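Local coordinates for ABC transporter substrate binding protein (Ribose) (Agrobacterium vitis S4, PDB 4WT7) that binds the sugar alcohol D-allitol between its two lobes and probably serves as the carbohydrate-capturing component of an ABC importer, at residues Pro104-Ala109 and Val116-Val121; Ala91-Leu96 and Arg280-Asn285; Val156-Phe161 and Phe203-Ala208. All blocks are in the same frame, centred on the assembly; numbering follows the deposited sequence.

Contact 1 of 3, residues Pro104-Ala109 and Val116-Val121; sequences PWLKRA and VLTIDV. With X9X (D-allitol), chain C.
With CG anti to the carbonyl carbon (chi1 -59°), Leu106 reaches from its helix toward the strand, where Val116 meets it with CG1 placed anti to the backbone N (chi1 167°). Leu106 CD2 approaches Val116 CG1 at 4.2 Å, the two side chains crossing at about a right angle. The other leucine methyl, CD1, touches both Thr118 CG2 at 4.2 Å and Val121 CG1 at 4.3 Å. One turn of backbone further on, Ala109 CB packs more closely on the second valine branch, Val116 CG2, at 3.7 Å. The side-chain contacts are all apolar and buried; they lay helix 99-111 on strand 116-119 as the return half of a right-handed beta-alpha-beta crossover that starts from strand 91-95, and the axes of 104-109 and 116-119 pass 9.4 Å apart at 148°. Beyond the strand the chain turns sharply. Thr118 OG1 bonds Val121 O at 2.8 Å, in the carbonyl plane and on a lone pair, and Ser126 is a further partner of this hydroxyl. This turn holds Asp120, whose OD2 accepts a hydrogen bond from OAB of D-allitol, its modelled 2.4 Å so short that the exact length is doubtful, while OD1 is bonded to Thr131.

Contact 2 of 3, residues Ala91-Leu96 and Arg280-Asn285; sequences AIVQLL and RQAIQN. With X9X (D-allitol), chain C.
Strand 91-95 lies inside the parallel sheet of one lobe, and helix 275-290 covers one face of that sheet; the contact is the place where Val93 meets the helix. Its two methyls divide the work: Val93 CG1 faces Ala282 CB at 4.0 Å, and Val93 CG2 faces Ile283 CD1 at 3.9 Å. Ile283 sets out from the flank of the helix, but chi1 of -53° and chi2 of -48° fold its CD1 back to the valine. Gln54 of helix 45-60 also touches Val93, and Ile119 of the next strand packs on Ala282, so this small apolar contact continues into a wider buried layer. At the strand's end, Gln94 NE2 bonds Leu96 O at 2.9 Å and 170°, nearly straight; the acceptor lies in the amide plane, although the donor stands above the carbonyl plane. Ser38 takes the OE1 end of the same amide. Leu96 then turns its methyls to D-allitol, with CD1 3.4 Å from OAE and CD2 3.9 Å from CAH. Ligand residues carried on the loop after a parallel strand, with helices packed on the faces of the sheet, are typical of the Rossmann-like lobes of periplasmic sugar-binding proteins.

Contact 3 of 3, residues Val156-Phe161 and Phe203-Ala208; sequences VVFNGF and FAQVTA
Phe158 drives the rim of its ring against Val206, and this is the tight part of the contact: CZ and CE2 of Phe158 lie 3.7 Å and 3.8 Å from the single methyl CG2 of Val206. The methyl sits at the ring edge, near its plane, and not over a face. Chi1 of -81° puts CG of Phe158 anti to the carbonyl carbon, and from there the ring extends to the helix, crossing the valine side chain at about a right angle. Both residues are buried, and Ile222 of the neighbouring strand 221-224 touches both. The pair thereby fastens helix 198-212 to strand 153-158, an inner strand of the mixed sheet in the second lobe, part of the alternating helix-and-strand architecture of the periplasmic binding protein fold. The contact slackens toward Gln205, a partly exposed residue. Its amide meets the same ring along the rim, with NE2 3.9 Å from CE1 of Phe158 and in the ring plane; the two flat groups stand 84° apart, almost perpendicular. Polar hold on this nitrogen comes from elsewhere: Asp201 and the carbonyl O of Arg192 accept hydrogen bonds from NE2, which should limit how the amide turns. Ala204 and Ala208 lie on the exposed side of the helix. Apart from the contact, on the flank facing helix 227-240, Thr207 OG1 makes an internal bond of the helix to Phe203 O at 2.7 Å; Thr207 N bonds that oxygen too, the two donors arriving from opposite faces of the carbonyl plane.

In the fold
From the N terminus, the chain first enters contact 2 through strand 91-95, then runs along helix 99-111 and turns back into strand 116-119, closing contact 1 as a short loop. It passes into the other lobe, where strand 153-158 and helix 198-212 close contact 3 over a medium-length loop. Only when helix 275-290 comes back to the first lobe does contact 2 close, so its long loop encloses the other two, which follow one another in series. Contacts 1 and 2 share one sheet, their strands being neighbours, and both reach D-allitol. Contact 3 belongs to the other sheet, its centre about 30 Å from that of contact 1.

Contact 1 of 3, residues Pro104-Ala109 and Val116-Val121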
loop_
_atom_site.group_PDB
_atom_site.type_symbol
_atom_site.label_atom_id
_atom_site.label_comp_id
_atom_site.label_asym_id
_atom_site.label_seq_id
_atom_site.Cartn_x
_atom_site.Cartn_y
_atom_site.Cartn_z
ATOM N N PRO A 104 -1.944 4.239 19.696
ATOM C CA PRO A 104 -2.258 4.084 21.128
ATOM C C PRO A 104 -2.769 2.688 21.482
ATOM O O PRO A 104 -2.597 2.183 22.619
ATOM C CB PRO A 104 -3.362 5.127 21.351
ATOM C CG PRO A 104 -2.986 6.256 20.364
ATOM C CD PRO A 104 -2.471 5.501 19.132
ATOM N N TRP A 105 -3.383 2.035 20.500
ATOM C CA TRP A 105 -3.994 0.754 20.782
ATOM C C TRP A 105 -2.995 -0.360 20.634
ATOM O O TRP A 105 -3.049 -1.339 21.369
ATOM C CB TRP A 105 -5.248 0.577 19.931
ATOM C CG TRP A 105 -6.116 1.696 20.281
ATOM C CD1 TRP A 105 -6.430 2.781 19.514
ATOM C CD2 TRP A 105 -6.696 1.926 21.568
ATOM N NE1 TRP A 105 -7.229 3.649 20.236
ATOM C CE2 TRP A 105 -7.391 3.148 21.502
ATOM C CE3 TRP A 105 -6.691 1.211 22.763
ATOM C CZ2 TRP A 105 -8.100 3.662 22.590
ATOM C CZ3 TRP A 105 -7.388 1.723 23.842
ATOM C CH2 TRP A 105 -8.075 2.951 23.749
ATOM N N LEU A 106 -2.081 -0.210 19.699
ATOM C CA LEU A 106 -0.992 -1.156 19.597
ATOM C C LEU A 106 -0.166 -1.070 20.912
ATOM O O LEU A 106 0.290 -2.093 21.449
ATOM C CB LEU A 106 -0.106 -0.803 18.423
ATOM C CG LEU A 106 -0.758 -0.760 17.029
ATOM C CD1 LEU A 106 0.313 -0.530 15.978
ATOM C CD2 LEU A 106 -1.556 -1.978 16.734
ATOM N N LYS A 107 0.019 0.139 21.429
ATOM C CA LYS A 107 0.757 0.289 22.699
ATOM C C LYS A 107 0.010 -0.419 23.856
ATOM O O LYS A 107 0.604 -1.190 24.621
ATOM C CB LYS A 107 0.997 1.776 23.042
ATOM C CG LYS A 107 1.746 1.997 24.388
ATOM C CD LYS A 107 1.917 3.503 24.698
ATOM C CE LYS A 107 3.000 3.734 25.787
ATOM N NZ LYS A 107 2.633 2.969 27.024
ATOM N N ARG A 108 -1.290 -0.173 23.944
ATOM C CA ARG A 108 -2.122 -0.766 24.960
ATOM C C ARG A 108 -2.022 -2.286 24.899
ATOM O O ARG A 108 -1.946 -2.950 25.909
ATOM C CB ARG A 108 -3.573 -0.288 24.746
ATOM C CG ARG A 108 -4.581 -0.859 25.691
ATOM C CD ARG A 108 -4.348 -0.396 27.140
ATOM N NE ARG A 108 -4.655 1.028 27.347
ATOM C CZ ARG A 108 -5.878 1.505 27.594
ATOM N NH1 ARG A 108 -6.930 0.693 27.680
ATOM N NH2 ARG A 108 -6.050 2.802 27.776
ATOM N N ALA A 109 -1.991 -2.840 23.698
ATOM C CA ALA A 109 -1.927 -4.295 23.539
ATOM C C ALA A 109 -0.596 -4.831 24.144
ATOM O O ALA A 109 -0.574 -5.748 24.973
ATOM C CB ALA A 109 -2.034 -4.645 22.072
ATOM N N VAL A 116 2.604 -7.759 19.458
ATOM C CA VAL A 116 2.017 -7.094 18.311
ATOM C C VAL A 116 2.966 -7.176 17.143
ATOM O O VAL A 116 4.148 -6.880 17.287
ATOM C CB VAL A 116 1.762 -5.609 18.647
ATOM C CG1 VAL A 116 1.440 -4.807 17.378
ATOM C CG2 VAL A 116 0.669 -5.521 19.671
ATOM N N LEU A 117 2.462 -7.643 16.002
ATOM C CA LEU A 117 3.153 -7.502 14.728
ATOM C C LEU A 117 2.303 -6.689 13.765
ATOM O O LEU A 117 1.100 -6.546 13.949
ATOM C CB LEU A 117 3.459 -8.873 14.092
ATOM C CG LEU A 117 4.587 -9.654 14.771
ATOM C CD1 LEU A 117 4.103 -10.211 16.142
ATOM C CD2 LEU A 117 5.118 -10.765 13.861
ATOM N N THR A 118 2.921 -6.142 12.733
ATOM C CA THR A 118 2.153 -5.379 11.762
ATOM C C THR A 118 2.482 -5.722 10.306
ATOM O O THR A 118 3.485 -6.351 9.999
ATOM C CB THR A 118 2.360 -3.878 11.967
ATOM O OG1 THR A 118 3.759 -3.602 11.957
ATOM C CG2 THR A 118 1.775 -3.396 13.294
ATOM N N ILE A 119 1.598 -5.284 9.425
ATOM C CA ILE A 119 1.860 -5.200 7.991
ATOM C C ILE A 119 1.619 -3.753 7.561
ATOM O O ILE A 119 0.541 -3.196 7.782
ATOM C CB ILE A 119 0.978 -6.179 7.197
ATOM C CG1 ILE A 119 1.268 -7.608 7.673
ATOM C CG2 ILE A 119 1.213 -6.015 5.675
ATOM C CD1 ILE A 119 0.231 -8.599 7.324
ATOM N N ASP A 120 2.646 -3.155 6.976
ATOM C CA ASP A 120 2.606 -1.766 6.540
ATOM C C ASP A 120 2.272 -0.804 7.677
ATOM O O ASP A 120 1.478 0.118 7.507
ATOM C CB ASP A 120 1.604 -1.578 5.394
ATOM C CG ASP A 120 2.147 -2.010 4.078
ATOM O OD1 ASP A 120 3.373 -2.208 3.973
ATOM O OD2 ASP A 120 1.328 -2.123 3.128
ATOM N N VAL A 121 2.858 -1.025 8.863
ATOM C CA VAL A 121 2.707 -0.053 9.944
ATOM C C VAL A 121 4.030 0.042 10.711
ATOM O O VAL A 121 4.410 -0.907 11.394
ATOM C CB VAL A 121 1.604 -0.431 10.971
ATOM C CG1 VAL A 121 1.497 0.687 12.035
ATOM C CG2 VAL A 121 0.218 -0.694 10.315
HETATM O OAA X9X C . -3.259 2.938 2.684
HETATM C CAG X9X C . -3.638 2.818 1.360
HETATM C CAI X9X C . -2.894 1.858 0.490
HETATM O OAC X9X C . -1.596 2.312 0.193
HETATM C CAK X9X C . -2.946 0.466 1.049
HETATM O OAE X9X C . -4.279 0.202 1.258
HETATM C CAL X9X C . -2.459 -0.571 0.035
HETATM O OAF X9X C . -3.172 -0.491 -1.151
HETATM C CAJ X9X C . -0.967 -0.632 -0.224
HETATM O OAD X9X C . -0.512 0.315 -1.127
HETATM C CAH X9X C . -0.086 -0.641 1.008
HETATM O OAB X9X C . 1.143 -1.320 0.867
#

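Contact 2 of 3, residues Ala91-Leu96 and Arg280-Asn285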
loop_
_atom_site.group_PDB
_atom_site.type_symbol
_atom_site.label_atom_id
_atom_site.label_comp_id
_atom_site.label_asym_id
_atom_site.label_seq_id
_atom_site.Cartn_x
_atom_site.Cartn_y
_atom_site.Cartn_z
ATOM N N ALA A 91 -1.245 -13.316 20.084
ATOM C CA ALA A 91 -0.627 -12.207 19.377
ATOM C C ALA A 91 -1.725 -11.426 18.630
ATOM O O ALA A 91 -2.846 -11.939 18.429
ATOM C CB ALA A 91 0.449 -12.716 18.409
ATOM N N ILE A 92 -1.429 -10.179 18.266
ATOM C CA ILE A 92 -2.298 -9.430 17.372
ATOM C C ILE A 92 -1.491 -8.955 16.165
ATOM O O ILE A 92 -0.361 -8.480 16.329
ATOM C CB ILE A 92 -2.885 -8.216 18.100
ATOM C CG1 ILE A 92 -3.825 -8.683 19.205
ATOM C CG2 ILE A 92 -3.591 -7.287 17.135
ATOM C CD1 ILE A 92 -4.331 -7.568 20.130
ATOM N N VAL A 93 -2.043 -9.081 14.952
ATOM C CA VAL A 93 -1.372 -8.531 13.771
ATOM C C VAL A 93 -2.268 -7.454 13.197
ATOM O O VAL A 93 -3.450 -7.696 12.926
ATOM C CB VAL A 93 -1.101 -9.579 12.621
ATOM C CG1 VAL A 93 -0.122 -8.992 11.611
ATOM C CG2 VAL A 93 -0.558 -10.863 13.162
ATOM N N GLN A 94 -1.713 -6.271 13.009
ATOM C CA GLN A 94 -2.477 -5.150 12.473
ATOM C C GLN A 94 -2.020 -4.814 11.075
ATOM O O GLN A 94 -0.839 -4.573 10.818
ATOM C CB GLN A 94 -2.350 -3.922 13.386
ATOM C CG GLN A 94 -2.920 -2.640 12.805
ATOM C CD GLN A 94 -4.398 -2.770 12.542
ATOM O OE1 GLN A 94 -5.126 -3.417 13.311
ATOM N NE2 GLN A 94 -4.863 -2.152 11.470
ATOM N N LEU A 95 -2.982 -4.787 10.176
ATOM C CA LEU A 95 -2.724 -4.532 8.767
ATOM C C LEU A 95 -3.206 -3.119 8.373
ATOM O O LEU A 95 -4.405 -2.827 8.378
ATOM C CB LEU A 95 -3.416 -5.604 7.903
ATOM C CG LEU A 95 -3.493 -5.345 6.399
ATOM C CD1 LEU A 95 -2.111 -5.287 5.785
ATOM C CD2 LEU A 95 -4.324 -6.410 5.725
ATOM N N LEU A 96 -2.249 -2.274 8.004
ATOM C CA LEU A 96 -2.519 -0.933 7.514
ATOM C C LEU A 96 -3.204 -0.083 8.573
ATOM O O LEU A 96 -3.296 -0.456 9.759
ATOM C CB LEU A 96 -3.301 -0.982 6.178
ATOM C CG LEU A 96 -2.415 -1.398 4.994
ATOM C CD1 LEU A 96 -3.187 -1.829 3.707
ATOM C CD2 LEU A 96 -1.432 -0.288 4.698
ATOM N N ARG A 280 1.357 -13.914 4.682
ATOM C CA ARG A 280 1.964 -15.169 5.147
ATOM C C ARG A 280 3.214 -14.933 5.955
ATOM O O ARG A 280 3.425 -15.563 6.982
ATOM C CB ARG A 280 2.261 -16.117 3.971
ATOM C CG ARG A 280 1.045 -16.890 3.544
ATOM C CD ARG A 280 1.396 -17.988 2.530
ATOM N NE ARG A 280 1.890 -17.432 1.276
ATOM C CZ ARG A 280 1.123 -16.910 0.312
ATOM N NH1 ARG A 280 -0.199 -16.850 0.445
ATOM N NH2 ARG A 280 1.691 -16.437 -0.797
ATOM N N GLN A 281 4.037 -14.000 5.520
ATOM C CA GLN A 281 5.217 -13.681 6.290
ATOM C C GLN A 281 4.874 -13.245 7.701
ATOM O O GLN A 281 5.493 -13.705 8.683
ATOM C CB GLN A 281 6.012 -12.581 5.627
ATOM C CG GLN A 281 7.438 -12.609 6.101
ATOM C CD GLN A 281 8.210 -11.420 5.625
ATOM O OE1 GLN A 281 9.203 -11.565 4.907
ATOM N NE2 GLN A 281 7.776 -10.220 6.036
ATOM N N ALA A 282 3.890 -12.355 7.812
ATOM C CA ALA A 282 3.513 -11.853 9.136
ATOM C C ALA A 282 3.206 -13.043 10.061
ATOM O O ALA A 282 3.730 -13.120 11.163
ATOM C CB ALA A 282 2.317 -10.908 9.055
ATOM N N ILE A 283 2.372 -13.974 9.589
ATOM C CA ILE A 283 1.986 -15.125 10.398
ATOM C C ILE A 283 3.155 -16.100 10.642
ATOM O O ILE A 283 3.300 -16.660 11.744
ATOM C CB ILE A 283 0.793 -15.869 9.799
ATOM C CG1 ILE A 283 -0.363 -14.905 9.550
ATOM C CG2 ILE A 283 0.322 -16.912 10.755
ATOM C CD1 ILE A 283 -0.670 -13.986 10.749
ATOM N N GLN A 284 3.983 -16.306 9.631
ATOM C CA GLN A 284 5.214 -17.052 9.822
ATOM C C GLN A 284 5.973 -16.411 10.981
ATOM O O GLN A 284 6.462 -17.114 11.869
ATOM C CB GLN A 284 6.095 -17.069 8.555
ATOM C CG GLN A 284 5.652 -18.078 7.460
ATOM C CD GLN A 284 5.966 -19.549 7.813
ATOM O OE1 GLN A 284 7.129 -19.923 8.013
ATOM N NE2 GLN A 284 4.927 -20.380 7.885
ATOM N N ASN A 285 6.061 -15.073 10.975
ATOM C CA ASN A 285 6.844 -14.390 11.988
ATOM C C ASN A 285 6.187 -14.460 13.371
ATOM O O ASN A 285 6.879 -14.506 14.389
ATOM C CB ASN A 285 7.192 -12.952 11.563
ATOM C CG ASN A 285 8.291 -12.918 10.517
ATOM O OD1 ASN A 285 8.852 -13.957 10.159
ATOM N ND2 ASN A 285 8.601 -11.739 10.010
HETATM O OAA X9X C . -3.259 2.938 2.684
HETATM C CAG X9X C . -3.638 2.818 1.360
HETATM C CAI X9X C . -2.894 1.858 0.490
HETATM O OAC X9X C . -1.596 2.312 0.193
HETATM C CAK X9X C . -2.946 0.466 1.049
HETATM O OAE X9X C . -4.279 0.202 1.258
HETATM C CAL X9X C . -2.459 -0.571 0.035
HETATM O OAF X9X C . -3.172 -0.491 -1.151
HETATM C CAJ X9X C . -0.967 -0.632 -0.224
HETATM O OAD X9X C . -0.512 0.315 -1.127
HETATM C CAH X9X C . -0.086 -0.641 1.008
HETATM O OAB X9X C . 1.143 -1.320 0.867
#

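Contact 3 of 3, residues Val156-Phe161 and Phe203-Ala208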
loop_
_atom_site.group_PDB
_atom_site.type_symbol
_atom_site.label_atom_id
_atom_site.label_comp_id
_atom_site.label_asym_id
_atom_site.label_seq_id
_atom_site.Cartn_x
_atom_site.Cartn_y
_atom_site.Cartn_z
ATOM N N VAL A 156 0.877 15.947 -11.178
ATOM C CA VAL A 156 -0.229 15.973 -10.262
ATOM C C VAL A 156 0.006 14.820 -9.295
ATOM O O VAL A 156 0.341 13.682 -9.696
ATOM C CB VAL A 156 -1.580 15.781 -10.985
ATOM C CG1 VAL A 156 -2.714 15.708 -9.986
ATOM C CG2 VAL A 156 -1.841 16.895 -12.013
ATOM N N VAL A 157 -0.153 15.103 -8.018
ATOM C CA VAL A 157 0.223 14.139 -7.000
ATOM C C VAL A 157 -0.995 13.883 -6.134
ATOM O O VAL A 157 -1.628 14.851 -5.689
ATOM C CB VAL A 157 1.356 14.704 -6.095
ATOM C CG1 VAL A 157 1.317 14.040 -4.768
ATOM C CG2 VAL A 157 2.733 14.566 -6.745
ATOM N N PHE A 158 -1.337 12.612 -5.919
ATOM C CA PHE A 158 -2.347 12.204 -4.929
ATOM C C PHE A 158 -1.582 11.809 -3.667
ATOM O O PHE A 158 -0.772 10.866 -3.698
ATOM C CB PHE A 158 -3.142 10.967 -5.394
ATOM C CG PHE A 158 -4.282 11.265 -6.379
ATOM C CD1 PHE A 158 -5.543 11.663 -5.924
ATOM C CD2 PHE A 158 -4.106 11.076 -7.743
ATOM C CE1 PHE A 158 -6.593 11.908 -6.828
ATOM C CE2 PHE A 158 -5.145 11.320 -8.642
ATOM C CZ PHE A 158 -6.391 11.716 -8.182
ATOM N N ASN A 159 -1.836 12.511 -2.563
ATOM C CA ASN A 159 -1.086 12.284 -1.334
ATOM C C ASN A 159 -2.046 12.361 -0.162
ATOM O O ASN A 159 -1.920 13.231 0.699
ATOM C CB ASN A 159 0.054 13.308 -1.234
ATOM C CG ASN A 159 0.937 13.121 0.006
ATOM O OD1 ASN A 159 1.096 12.014 0.541
ATOM N ND2 ASN A 159 1.508 14.221 0.475
ATOM N N GLY A 160 -3.041 11.463 -0.154
ATOM C CA GLY A 160 -4.105 11.496 0.839
ATOM C C GLY A 160 -3.933 10.484 1.963
ATOM O O GLY A 160 -4.778 10.360 2.843
ATOM N N PHE A 161 -2.851 9.724 1.923
ATOM C CA PHE A 161 -2.614 8.724 2.961
ATOM C C PHE A 161 -1.211 8.841 3.557
ATOM O O PHE A 161 -0.550 7.824 3.855
ATOM C CB PHE A 161 -2.889 7.321 2.422
ATOM C CG PHE A 161 -4.353 7.093 2.074
ATOM C CD1 PHE A 161 -4.842 7.432 0.822
ATOM C CD2 PHE A 161 -5.235 6.589 3.021
ATOM C CE1 PHE A 161 -6.164 7.247 0.515
ATOM C CE2 PHE A 161 -6.566 6.400 2.726
ATOM C CZ PHE A 161 -7.039 6.744 1.461
ATOM N N PHE A 203 -11.119 9.757 -10.576
ATOM C CA PHE A 203 -11.614 10.163 -11.890
ATOM C C PHE A 203 -12.114 11.636 -11.912
ATOM O O PHE A 203 -11.752 12.433 -12.790
ATOM C CB PHE A 203 -12.748 9.230 -12.275
ATOM C CG PHE A 203 -13.235 9.421 -13.665
ATOM C CD1 PHE A 203 -14.158 10.402 -13.948
ATOM C CD2 PHE A 203 -12.757 8.630 -14.676
ATOM C CE1 PHE A 203 -14.612 10.577 -15.235
ATOM C CE2 PHE A 203 -13.189 8.799 -15.964
ATOM C CZ PHE A 203 -14.114 9.769 -16.251
ATOM N N ALA A 204 -12.955 11.986 -10.937
ATOM C CA ALA A 204 -13.547 13.324 -10.844
ATOM C C ALA A 204 -12.486 14.396 -10.573
ATOM O O ALA A 204 -12.476 15.453 -11.192
ATOM C CB ALA A 204 -14.635 13.342 -9.732
ATOM N N GLN A 205 -11.569 14.114 -9.646
ATOM C CA GLN A 205 -10.515 15.066 -9.306
ATOM C C GLN A 205 -9.577 15.331 -10.486
ATOM O O GLN A 205 -9.244 16.492 -10.793
ATOM C CB GLN A 205 -9.722 14.554 -8.099
ATOM C CG GLN A 205 -10.514 14.581 -6.804
ATOM C CD GLN A 205 -9.587 14.673 -5.610
ATOM O OE1 GLN A 205 -8.909 15.680 -5.435
ATOM N NE2 GLN A 205 -9.522 13.617 -4.818
ATOM N N VAL A 206 -9.162 14.261 -11.160
ATOM C CA VAL A 206 -8.329 14.413 -12.330
ATOM C C VAL A 206 -9.124 15.126 -13.425
ATOM O O VAL A 206 -8.622 16.067 -14.048
ATOM C CB VAL A 206 -7.790 13.062 -12.838
ATOM C CG1 VAL A 206 -7.029 13.234 -14.157
ATOM C CG2 VAL A 206 -6.887 12.443 -11.806
ATOM N N THR A 207 -10.371 14.718 -13.657
ATOM C CA THR A 207 -11.177 15.420 -14.665
ATOM C C THR A 207 -11.222 16.919 -14.364
ATOM O O THR A 207 -11.074 17.757 -15.257
ATOM C CB THR A 207 -12.611 14.926 -14.728
ATOM O OG1 THR A 207 -12.628 13.556 -15.111
ATOM C CG2 THR A 207 -13.405 15.723 -15.776
ATOM N N ALA A 208 -11.428 17.282 -13.107
ATOM C CA ALA A 208 -11.539 18.695 -12.824
ATOM C C ALA A 208 -10.175 19.361 -12.998
ATOM O O ALA A 208 -10.112 20.513 -13.447
ATOM C CB ALA A 208 -12.141 18.968 -11.441
#